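Local coordinates for outer membrane protein Omp121 (Bacteroides thetaiotaomicron, PDB 5FQ8) that probably imports nutrients, possibly peptides, across the outer membrane as the TonB-dependent transporter of a SusCD complex, at residues B[175-181]-B[978-984]. Residues are numbered along the deposited sequence.
Sequences VGIEYNG and FNLMVKF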
loop_
_atom_site.group_PDB
_atom_site.type_symbol
_atom_site.label_atom_id
_atom_site.label_comp_id
_atom_site.label_asym_id
_atom_site.label_seq_id
_atom_site.Cartn_x
_atom_site.Cartn_y
_atom_site.Cartn_z
ATOM N N VAL B 175 38.572 -33.601 19.190
ATOM C CA VAL B 175 38.484 -32.679 18.060
ATOM C C VAL B 175 37.711 -31.404 18.371
ATOM O O VAL B 175 37.943 -30.384 17.711
ATOM C CB VAL B 175 37.865 -33.362 16.828
ATOM C CG1 VAL B 175 38.657 -34.582 16.454
ATOM C CG2 VAL B 175 36.441 -33.726 17.104
ATOM N N GLY B 176 36.807 -31.428 19.338
ATOM C CA GLY B 176 36.140 -30.216 19.764
ATOM C C GLY B 176 34.805 -29.954 19.100
ATOM O O GLY B 176 34.449 -28.804 18.846
ATOM N N ILE B 177 34.052 -31.011 18.828
ATOM C CA ILE B 177 32.748 -30.916 18.191
ATOM C C ILE B 177 31.709 -31.408 19.177
ATOM O O ILE B 177 31.767 -32.558 19.611
ATOM C CB ILE B 177 32.678 -31.737 16.899
ATOM C CG1 ILE B 177 33.719 -31.275 15.891
ATOM C CG2 ILE B 177 31.297 -31.650 16.300
ATOM C CD1 ILE B 177 33.777 -32.148 14.671
ATOM N N GLU B 178 30.748 -30.556 19.505
ATOM C CA GLU B 178 29.608 -30.913 20.339
ATOM C C GLU B 178 28.324 -30.788 19.539
ATOM O O GLU B 178 28.045 -29.730 18.985
ATOM C CB GLU B 178 29.537 -30.018 21.564
ATOM C CG GLU B 178 28.370 -30.313 22.466
ATOM C CD GLU B 178 28.299 -29.362 23.615
ATOM O OE1 GLU B 178 29.295 -28.649 23.843
ATOM O OE2 GLU B 178 27.246 -29.319 24.283
ATOM N N TYR B 179 27.553 -31.859 19.484
ATOM C CA TYR B 179 26.259 -31.871 18.820
ATOM C C TYR B 179 25.148 -32.030 19.844
ATOM O O TYR B 179 25.281 -32.807 20.783
ATOM C CB TYR B 179 26.183 -32.991 17.815
ATOM C CG TYR B 179 24.804 -33.271 17.274
ATOM C CD1 TYR B 179 24.173 -32.376 16.431
ATOM C CD2 TYR B 179 24.152 -34.452 17.573
ATOM C CE1 TYR B 179 22.928 -32.639 15.919
ATOM C CE2 TYR B 179 22.914 -34.729 17.062
ATOM C CZ TYR B 179 22.301 -33.819 16.236
ATOM O OH TYR B 179 21.054 -34.093 15.727
ATOM N N ASN B 180 24.063 -31.276 19.674
ATOM C CA ASN B 180 22.838 -31.475 20.437
ATOM C C ASN B 180 21.697 -31.655 19.454
ATOM O O ASN B 180 21.477 -30.798 18.597
ATOM C CB ASN B 180 22.551 -30.298 21.366
ATOM C CG ASN B 180 23.523 -30.207 22.505
ATOM O OD1 ASN B 180 23.333 -30.825 23.542
ATOM N ND2 ASN B 180 24.573 -29.426 22.324
ATOM N N GLY B 181 20.985 -32.763 19.568
ATOM C CA GLY B 181 19.875 -33.038 18.687
ATOM C C GLY B 181 18.628 -33.292 19.498
ATOM O O GLY B 181 18.634 -34.122 20.398
ATOM N N PHE B 978 12.882 -35.036 24.127
ATOM C CA PHE B 978 14.162 -35.705 24.307
ATOM C C PHE B 978 15.274 -34.877 23.683
ATOM O O PHE B 978 15.044 -34.084 22.781
ATOM C CB PHE B 978 14.167 -37.096 23.677
ATOM C CG PHE B 978 13.277 -38.066 24.374
ATOM C CD1 PHE B 978 13.561 -38.477 25.662
ATOM C CD2 PHE B 978 12.159 -38.565 23.748
ATOM C CE1 PHE B 978 12.746 -39.366 26.317
ATOM C CE2 PHE B 978 11.334 -39.454 24.392
ATOM C CZ PHE B 978 11.626 -39.857 25.685
ATOM N N ASN B 979 16.495 -35.079 24.169
ATOM C CA ASN B 979 17.670 -34.403 23.640
ATOM C C ASN B 979 18.858 -35.346 23.708
ATOM O O ASN B 979 19.082 -35.990 24.732
ATOM C CB ASN B 979 17.997 -33.131 24.417
ATOM C CG ASN B 979 19.228 -32.415 23.872
ATOM O OD1 ASN B 979 19.344 -32.196 22.674
ATOM N ND2 ASN B 979 20.143 -32.046 24.751
ATOM N N LEU B 980 19.621 -35.413 22.626
ATOM C CA LEU B 980 20.831 -36.211 22.561
ATOM C C LEU B 980 22.020 -35.277 22.465
ATOM O O LEU B 980 22.029 -34.373 21.637
ATOM C CB LEU B 980 20.780 -37.158 21.371
ATOM C CG LEU B 980 21.997 -38.032 21.133
ATOM C CD1 LEU B 980 22.438 -38.606 22.433
ATOM C CD2 LEU B 980 21.676 -39.146 20.161
ATOM N N MET B 981 23.005 -35.473 23.328
ATOM C CA MET B 981 24.227 -34.689 23.312
ATOM C C MET B 981 25.394 -35.614 23.025
ATOM O O MET B 981 25.443 -36.729 23.530
ATOM C CB MET B 981 24.436 -33.974 24.616
ATOM C CG MET B 981 25.561 -33.006 24.599
ATOM S SD MET B 981 27.063 -33.647 25.267
ATOM C CE MET B 981 27.611 -32.247 26.208
ATOM N N VAL B 982 26.310 -35.167 22.178
ATOM C CA VAL B 982 27.358 -36.023 21.638
ATOM C C VAL B 982 28.629 -35.208 21.516
ATOM O O VAL B 982 28.761 -34.408 20.593
ATOM C CB VAL B 982 26.960 -36.588 20.264
ATOM C CG1 VAL B 982 28.056 -37.432 19.725
ATOM C CG2 VAL B 982 25.675 -37.382 20.341
ATOM N N LYS B 983 29.568 -35.379 22.431
ATOM C CA LYS B 983 30.838 -34.677 22.317
ATOM C C LYS B 983 31.804 -35.476 21.454
ATOM O O LYS B 983 31.876 -36.700 21.552
ATOM C CB LYS B 983 31.449 -34.419 23.691
ATOM C CG LYS B 983 31.384 -32.967 24.146
ATOM C CD LYS B 983 32.282 -32.705 25.351
ATOM C CE LYS B 983 32.279 -31.239 25.784
ATOM N NZ LYS B 983 30.989 -30.828 26.413
ATOM N N PHE B 984 32.506 -34.775 20.572
ATOM C CA PHE B 984 33.557 -35.368 19.766
ATOM C C PHE B 984 34.861 -34.704 20.138
ATOM O O PHE B 984 35.937 -35.207 19.840
ATOM C CB PHE B 984 33.317 -35.172 18.273
ATOM C CG PHE B 984 32.202 -35.988 17.704
ATOM C CD1 PHE B 984 32.424 -37.267 17.258
ATOM C CD2 PHE B 984 30.951 -35.446 17.556
ATOM C CE1 PHE B 984 31.413 -38.002 16.709
ATOM C CE2 PHE B 984 29.935 -36.172 17.008
ATOM C CZ PHE B 984 30.162 -37.451 16.577
ATOM O OXT PHE B 984 34.842 -33.619 20.717
#
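The first and last strands of the barrel pair antiparallel here, closing the cylinder typical of TonB-dependent transporters. Tyr-179 and Val-982 form a hydrogen-bonded pair (Tyr-179 N to Val-982 O 3.0 Å, Val-982 N to Tyr-179 O 2.9 Å), and Gly-181 and Leu-980 form the next. Tyr-179, in a t rotamer, turns its ring edge to Val-982 (CD2 to CG2 4.3 Å) and reaches Asn-257 on the adjacent strand through its hydroxyl. Ile-177 and Phe-984 pack CB to CB at 3.8 Å. Across the sheet, the face carrying Glu-178, Asn-180, Met-981 and Lys-983, where Asn-180 touches Arg-56 of the plug, is more polar. The all-trans chi1 and chi2 of Glu-178 extend its carboxylate to a long salt bridge, OE1 to Lys-983 NZ at 3.8 Å, and its OE2 lies 3.5 Å from Met-981 CE. The chain ends at Phe-984, whose O accepts a hydrogen bond from Val-175 N (3.2 Å) and whose OXT accepts one from Gly-176 N (3.3 Å). Backbone bonds and the terminal carboxylate thus carry the seam, its polar side chains, Met-981 excepted, mostly sharing one face.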